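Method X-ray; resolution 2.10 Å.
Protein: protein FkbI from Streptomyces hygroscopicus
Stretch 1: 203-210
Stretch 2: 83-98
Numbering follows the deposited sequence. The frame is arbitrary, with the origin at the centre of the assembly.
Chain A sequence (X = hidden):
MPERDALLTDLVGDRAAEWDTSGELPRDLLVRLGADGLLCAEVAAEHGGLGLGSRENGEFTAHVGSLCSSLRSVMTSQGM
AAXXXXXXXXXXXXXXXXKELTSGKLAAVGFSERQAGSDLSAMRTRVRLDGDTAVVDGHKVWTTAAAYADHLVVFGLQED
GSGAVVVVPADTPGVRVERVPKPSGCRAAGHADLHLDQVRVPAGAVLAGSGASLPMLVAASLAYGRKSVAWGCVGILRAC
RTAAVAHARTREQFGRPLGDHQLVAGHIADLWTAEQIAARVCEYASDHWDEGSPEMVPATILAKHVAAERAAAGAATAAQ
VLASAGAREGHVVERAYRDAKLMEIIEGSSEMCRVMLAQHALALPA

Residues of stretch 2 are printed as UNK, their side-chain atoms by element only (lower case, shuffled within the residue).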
ATOM      1  N   ALA A 203      23.774  -3.682 -15.302  1.00 41.82           N
ATOM      2  CA  ALA A 203      23.415  -5.058 -14.990  1.00 40.95           C
ATOM      3  C   ALA A 203      23.185  -5.175 -13.487  1.00 40.03           C
ATOM      4  O   ALA A 203      22.463  -6.064 -13.024  1.00 40.39           O
ATOM      5  CB  ALA A 203      24.529  -6.006 -15.430  1.00 41.56           C
ATOM      6  N   GLY A 204      23.797  -4.265 -12.732  1.00 38.20           N
ATOM      7  CA  GLY A 204      23.652  -4.278 -11.288  1.00 36.75           C
ATOM      8  C   GLY A 204      22.275  -3.848 -10.818  1.00 36.35           C
ATOM      9  O   GLY A 204      21.924  -4.024  -9.648  1.00 36.12           O
ATOM     10  N   ALA A 205      21.493  -3.280 -11.732  1.00 35.54           N
ATOM     11  CA  ALA A 205      20.148  -2.819 -11.418  1.00 34.92           C
ATOM     12  C   ALA A 205      19.219  -4.008 -11.254  1.00 35.00           C
ATOM     13  O   ALA A 205      18.219  -3.928 -10.544  1.00 36.03           O
ATOM     14  CB  ALA A 205      19.635  -1.910 -12.520  1.00 34.08           C
ATOM     15  N   VAL A 206      19.554  -5.113 -11.917  1.00 34.45           N
ATOM     16  CA  VAL A 206      18.746  -6.323 -11.838  1.00 33.44           C
ATOM     17  C   VAL A 206      19.078  -7.096 -10.572  1.00 33.47           C
ATOM     18  O   VAL A 206      20.155  -7.677 -10.447  1.00 33.63           O
ATOM     19  CB  VAL A 206      18.987  -7.226 -13.054  1.00 33.10           C
ATOM     20  CG1 VAL A 206      18.056  -8.420 -13.008  1.00 33.72           C
ATOM     21  CG2 VAL A 206      18.772  -6.432 -14.329  1.00 34.13           C
ATOM     22  N   LEU A 207      18.139  -7.106  -9.634  1.00 33.67           N
ATOM     23  CA  LEU A 207      18.331  -7.791  -8.363  1.00 33.63           C
ATOM     24  C   LEU A 207      18.750  -9.246  -8.533  1.00 34.34           C
ATOM     25  O   LEU A 207      18.317  -9.927  -9.461  1.00 34.19           O
ATOM     26  CB  LEU A 207      17.046  -7.709  -7.535  1.00 32.00           C
ATOM     27  CG  LEU A 207      16.607  -6.298  -7.121  1.00 32.33           C
ATOM     28  CD1 LEU A 207      15.262  -6.368  -6.420  1.00 31.05           C
ATOM     29  CD2 LEU A 207      17.654  -5.667  -6.213  1.00 31.56           C
ATOM     30  N   ALA A 208      19.608  -9.715  -7.633  1.00 36.37           N
ATOM     31  CA  ALA A 208      20.084 -11.092  -7.666  1.00 38.43           C
ATOM     32  C   ALA A 208      18.904 -11.993  -7.332  1.00 40.14           C
ATOM     33  O   ALA A 208      18.006 -11.605  -6.587  1.00 40.17           O
ATOM     34  CB  ALA A 208      21.202 -11.287  -6.649  1.00 38.87           C
ATOM     35  N   GLY A 209      18.902 -13.203  -7.872  1.00 41.03           N
ATOM     36  CA  GLY A 209      17.781 -14.081  -7.598  1.00 42.47           C
ATOM     37  C   GLY A 209      16.653 -13.785  -8.568  1.00 41.76           C
ATOM     38  O   GLY A 209      15.547 -14.305  -8.433  1.00 41.00           O
ATOM     39  N   SER A 210      16.939 -12.932  -9.548  1.00 42.00           N
ATOM     40  CA  SER A 210      15.968 -12.583 -10.576  1.00 42.26           C
ATOM     41  C   SER A 210      15.873 -13.730 -11.578  1.00 44.12           C
ATOM     42  O   SER A 210      15.597 -13.510 -12.755  1.00 47.02           O
ATOM     43  CB  SER A 210      16.395 -11.315 -11.322  1.00 40.19           C
ATOM     44  OG  SER A 210      15.960 -10.139 -10.665  1.00 35.44           O
ATOM     45  N   UNK A  83      11.465  -3.819   0.892  1.00 26.11           N
ATOM     46  CA  UNK A  83      11.377  -5.238   1.223  1.00 25.86           C
ATOM     47  C   UNK A  83      11.804  -6.094   0.035  1.00 26.18           C
ATOM     48  O   UNK A  83      12.566  -7.046   0.185  1.00 26.10           O
ATOM     49  c   UNK A  83      11.414  -8.877   4.594  1.00 28.40           C
ATOM     50  c   UNK A  83       9.941  -5.593   1.623  1.00 24.59           C
ATOM     51  c   UNK A  83       8.932  -7.833   0.904  1.00 25.15           C
ATOM     52  c   UNK A  83      11.079  -7.769   3.826  1.00 27.10           C
ATOM     53  n   UNK A  83       8.963  -9.144   1.318  1.00 24.60           N
ATOM     54  c   UNK A  83      10.235  -7.946   2.722  1.00 25.03           C
ATOM     55  c   UNK A  83      10.089 -10.356   3.206  1.00 27.65           C
ATOM     56  c   UNK A  83      10.918 -10.154   4.280  1.00 29.10           C
ATOM     57  c   UNK A  83       9.696  -7.062   1.734  1.00 24.91           C
ATOM     58  c   UNK A  83       9.754  -9.240   2.432  1.00 25.38           C
ATOM     59  N   UNK A  84      11.301  -5.753  -1.144  1.00 27.05           N
ATOM     60  CA  UNK A  84      11.637  -6.486  -2.357  1.00 28.10           C
ATOM     61  C   UNK A  84      13.153  -6.510  -2.599  1.00 29.81           C
ATOM     62  O   UNK A  84      13.717  -7.542  -2.967  1.00 30.02           O
ATOM     63  c   UNK A  84      10.937  -5.856  -3.582  1.00 27.34           C
ATOM     64  o   UNK A  84       9.517  -5.887  -3.386  1.00 26.64           O
ATOM     65  c   UNK A  84      11.283  -6.620  -4.853  1.00 26.38           C
ATOM     66  N   UNK A  85      13.812  -5.376  -2.384  1.00 30.22           N
ATOM     67  CA  UNK A  85      15.248  -5.296  -2.602  1.00 33.95           C
ATOM     68  C   UNK A  85      16.044  -6.033  -1.535  1.00 35.15           C
ATOM     69  O   UNK A  85      17.065  -6.648  -1.825  1.00 36.75           O
ATOM     70  c   UNK A  85      15.732  -3.825  -2.665  1.00 34.27           C
ATOM     71  c   UNK A  85      17.226  -3.777  -2.874  1.00 35.70           C
ATOM     72  c   UNK A  85      15.020  -3.089  -3.796  1.00 34.07           C
ATOM     73  N   UNK A  86      15.577  -5.991  -0.298  1.00 36.28           N
ATOM     74  CA  UNK A  86      16.315  -6.665   0.748  1.00 37.77           C
ATOM     75  C   UNK A  86      15.976  -8.157   0.821  1.00 37.99           C
ATOM     76  O   UNK A  86      16.620  -8.913   1.547  1.00 37.72           O
ATOM     77  c   UNK A  86      14.964  -6.511   2.924  1.00 40.84           C
ATOM     78  o   UNK A  86      16.482  -7.382   4.532  1.00 45.78           O
ATOM     79  c   UNK A  86      15.475  -7.575   3.852  1.00 43.52           C
ATOM     80  c   UNK A  86      16.070  -5.952   2.080  1.00 39.87           C
ATOM     81  n   UNK A  86      14.790  -8.711   3.889  1.00 45.59           N
ATOM     82  N   UNK A  87      14.983  -8.586   0.048  1.00 37.77           N
ATOM     83  CA  UNK A  87      14.593  -9.993   0.023  1.00 38.75           C
ATOM     84  C   UNK A  87      15.196 -10.691  -1.200  1.00 38.82           C
ATOM     85  O   UNK A  87      15.445 -11.897  -1.178  1.00 38.36           O
ATOM     86  c   UNK A  87      12.917 -12.218   1.402  1.00 44.89           C
ATOM     87  c   UNK A  87      13.066 -10.128  -0.015  1.00 39.96           C
ATOM     88  c   UNK A  87      12.559 -11.571   0.066  1.00 42.85           C
ATOM     89  n   UNK A  87      13.454 -13.946   3.573  1.00 48.85           N
ATOM     90  n   UNK A  87      12.637 -13.655   1.434  1.00 47.20           N
ATOM     91  n   UNK A  87      12.629 -15.746   2.416  1.00 49.54           N
ATOM     92  c   UNK A  87      12.903 -14.448   2.473  1.00 49.14           C
ATOM     93  N   UNK A  88      15.438  -9.916  -2.257  1.00 38.60           N
ATOM     94  CA  UNK A  88      15.992 -10.435  -3.506  1.00 39.24           C
ATOM     95  C   UNK A  88      17.416  -9.941  -3.796  1.00 40.34           C
ATOM     96  O   UNK A  88      18.282 -10.721  -4.195  1.00 42.64           O
ATOM     97  c   UNK A  88      13.419 -11.899  -4.478  1.00 34.46           C
ATOM     98  c   UNK A  88      12.855  -9.846  -5.787  1.00 36.53           C
ATOM     99  c   UNK A  88      15.080 -10.044  -4.676  1.00 37.46           C
ATOM    100  c   UNK A  88      13.593 -10.396  -4.574  1.00 36.21           C
ATOM    101  N   UNK A  89      17.652  -8.647  -3.600  1.00 40.00           N
ATOM    102  CA  UNK A  89      18.966  -8.084  -3.861  1.00 40.12           C
ATOM    103  C   UNK A  89      20.095  -8.728  -3.073  1.00 39.51           C
ATOM    104  O   UNK A  89      19.854  -9.454  -2.108  1.00 38.57           O
ATOM    105  N   UNK A  90      21.332  -8.468  -3.488  1.00 39.01           N
ATOM    106  CA  UNK A  90      22.488  -9.022  -2.794  1.00 40.25           C
ATOM    107  C   UNK A  90      22.999  -8.029  -1.751  1.00 40.16           C
ATOM    108  O   UNK A  90      22.293  -7.093  -1.373  1.00 39.04           O
ATOM    109  c   UNK A  90      23.613  -9.369  -3.784  1.00 40.94           C
ATOM    110  o   UNK A  90      24.179  -8.355  -5.871  1.00 43.99           O
ATOM    111  c   UNK A  90      24.032  -8.188  -4.641  1.00 42.67           C
ATOM    112  o   UNK A  90      24.230  -7.088  -4.088  1.00 45.42           O
ATOM    113  N   UNK A  91      24.229  -8.240  -1.294  1.00 39.65           N
ATOM    114  CA  UNK A  91      24.837  -7.377  -0.291  1.00 39.65           C
ATOM    115  C   UNK A  91      25.051  -5.958  -0.811  1.00 39.57           C
ATOM    116  O   UNK A  91      24.713  -4.987  -0.137  1.00 38.46           O
ATOM    117  c   UNK A  91      26.167  -7.972   0.166  1.00 40.78           C
ATOM    118  N   UNK A  92      25.612  -5.846  -2.010  1.00 38.91           N
ATOM    119  CA  UNK A  92      25.860  -4.537  -2.588  1.00 40.12           C
ATOM    120  C   UNK A  92      24.586  -3.829  -3.007  1.00 39.72           C
ATOM    121  O   UNK A  92      24.475  -2.608  -2.893  1.00 39.96           O
ATOM    122  N   UNK A  93      23.623  -4.600  -3.499  1.00 39.82           N
ATOM    123  CA  UNK A  93      22.345  -4.053  -3.939  1.00 38.32           C
ATOM    124  C   UNK A  93      21.535  -3.531  -2.763  1.00 38.16           C
ATOM    125  O   UNK A  93      21.030  -2.411  -2.797  1.00 37.45           O
ATOM    126  n   UNK A  93      20.994  -7.423  -6.075  1.00 36.12           N
ATOM    127  c   UNK A  93      21.438  -6.442  -6.852  1.00 37.04           C
ATOM    128  o   UNK A  93      21.438  -6.514  -8.082  1.00 38.85           O
ATOM    129  c   UNK A  93      21.562  -5.121  -4.700  1.00 37.61           C
ATOM    130  c   UNK A  93      21.975  -5.214  -6.156  1.00 37.21           C
ATOM    131  N   UNK A  94      21.417  -4.339  -1.716  1.00 37.53           N
ATOM    132  CA  UNK A  94      20.675  -3.908  -0.544  1.00 39.83           C
ATOM    133  C   UNK A  94      21.357  -2.698   0.092  1.00 39.80           C
ATOM    134  O   UNK A  94      20.689  -1.761   0.535  1.00 38.79           O
ATOM    135  c   UNK A  94      20.569  -5.043   0.480  1.00 40.84           C
ATOM    136  n   UNK A  94      20.975  -7.597   1.919  1.00 43.53           N
ATOM    137  c   UNK A  94      21.898  -5.434   1.126  1.00 43.47           C
ATOM    138  n   UNK A  94      20.849  -9.799   1.274  1.00 43.77           N
ATOM    139  c   UNK A  94      21.575  -8.736   1.589  1.00 44.01           C
ATOM    140  c   UNK A  94      21.676  -6.375   2.306  1.00 44.24           C
ATOM    141  n   UNK A  94      22.898  -8.821   1.588  1.00 45.06           N
ATOM    142  N   UNK A  95      22.687  -2.720   0.120  1.00 40.08           N
ATOM    143  CA  UNK A  95      23.469  -1.640   0.716  1.00 40.57           C
ATOM    144  C   UNK A  95      23.301  -0.307  -0.007  1.00 40.72           C
ATOM    145  O   UNK A  95      23.324   0.754   0.616  1.00 41.85           O
ATOM    146  c   UNK A  95      24.943  -2.030   0.758  1.00 40.43           C
ATOM    147  N   UNK A  96      23.125  -0.360  -1.321  1.00 40.05           N
ATOM    148  CA  UNK A  96      22.975   0.859  -2.104  1.00 40.31           C
ATOM    149  C   UNK A  96      21.549   1.413  -2.118  1.00 39.61           C
ATOM    150  O   UNK A  96      21.317   2.576  -1.780  1.00 38.50           O
ATOM    151  c   UNK A  96      23.423   0.630  -3.567  1.00 41.78           C
ATOM    152  c   UNK A  96      23.400   1.937  -4.344  1.00 42.13           C
ATOM    153  o   UNK A  96      24.754   0.101  -3.583  1.00 41.89           O
ATOM    154  N   UNK A  97      20.598   0.573  -2.503  1.00 38.20           N
ATOM    155  CA  UNK A  97      19.205   0.991  -2.597  1.00 37.97           C
ATOM    156  C   UNK A  97      18.510   1.300  -1.276  1.00 37.02           C
ATOM    157  O   UNK A  97      17.802   2.301  -1.168  1.00 38.83           O
ATOM    158  c   UNK A  97      18.918   0.778  -5.685  1.00 39.79           C
ATOM    159  c   UNK A  97      19.819  -0.664  -7.385  1.00 38.26           C
ATOM    160  c   UNK A  97      18.905  -0.274  -4.773  1.00 39.65           C
ATOM    161  c   UNK A  97      18.412  -0.062  -3.368  1.00 38.15           C
ATOM    162  c   UNK A  97      19.370   0.589  -6.984  1.00 39.24           C
ATOM    163  c   UNK A  97      19.813  -1.719  -6.488  1.00 39.80           C
ATOM    164  c   UNK A  97      19.357  -1.522  -5.186  1.00 40.19           C
ATOM    165  N   UNK A  98      18.703   0.452  -0.273  1.00 35.00           N
ATOM    166  CA  UNK A  98      18.062   0.672   1.012  1.00 34.21           C
ATOM    167  C   UNK A  98      18.461   1.995   1.671  1.00 35.58           C
ATOM    168  O   UNK A  98      17.626   2.660   2.290  1.00 34.33           O
ATOM    169  c   UNK A  98      17.646  -1.823   1.590  1.00 33.43           C
ATOM    170  c   UNK A  98      18.117  -2.925   2.521  1.00 31.80           C
ATOM    171  c   UNK A  98      16.141  -1.673   1.685  1.00 33.59           C
ATOM    172  c   UNK A  98      18.344  -0.504   1.956  1.00 33.15           C
TER

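Position 83 carries one carbon and then fused five- and six-membered rings holding eight carbons and a nitrogen, and no atom of the ring comes near stretch 1; this is Trp83. At position 84 one carbon bears an oxygen and a carbon, and the backbone O lies 4.0 Å from Leu207 CD1: Thr84. Position 85 has three carbons, one carrying the other two, and one of the outer carbons sits 3.9 Å from Leu207 CD2, which identifies Val85. Position 86 has three carbons, the third carrying one oxygen and one nitrogen, and its CA-to-CB bond points away: Gln86. Position 87 runs three carbons, a nitrogen, then a carbon with two more nitrogens; it is Arg87, and its end leads away.

At position 88 CB is 4.1 Å from Leu207 CD1, and four carbons forked at the second make it a leucine, Leu88. Its CA-to-CB bond points toward stretch 1. Position 89 has no side-chain atoms, and its CA is 3.6 Å from Leu207 CD2; it is Gly89, the first residue to leave helical angles. An ideal CB on Gly89 would fall 2.6 Å from Val85 O, a clash, and 3.1 Å from Leu207 CD2.

Position 90 has two carbons, the second bearing two oxygens, and its CB is 4.2 Å from Ala208 CB: Asp90. Single-carbon position 91 is Ala91, and position 92, without a side chain, is Gly92; neither touches stretch 1.

Position 93 has three carbons, the third bearing oxygen and nitrogen, and this end lies among Gly204 O, Val206 O and Ala208 N: Gln93. Its CA-to-CB bond points toward stretch 1, but the orientation of the amide is uncertain. Gln93 N donates to Asp90 OD1 (2.6 Å, 164°), so the Asp90 side chain caps the second helix.

Position 94, three carbons, a nitrogen and a carbon with two nitrogens, is Arg94; 95, one carbon, is Ala95. Position 96, one carbon bearing oxygen and carbon, is Thr96, whose OG1 donates to Gly92 O (2.8 Å). Position 97 has one carbon and a six-carbon ring whose edge faces Gly204 O: Phe97, with CE2 4.4 Å from Gly204 O. Position 98, four carbons forked at the second, is Leu98, out of reach.

The contact buries 428 Å² and centres on Leu207, which packs where the first helix gives way to the second. With chi1 m and chi2 t, Leu207 sets its methyls against Thr84, Val85 and Leu88: CD2 is 3.9 Å from Val85 CG1 and CD1 is 4.1 Å from Leu88 CB. Gly89 leaves space beside CD2. Gln93 supplies the polar side. Ala208 O and Leu88 O approach to 2.6 Å, but both are acceptors, so this proximity is no hydrogen bond.

Stretch 2 83-98: WTVQRLGDAGQRATFL
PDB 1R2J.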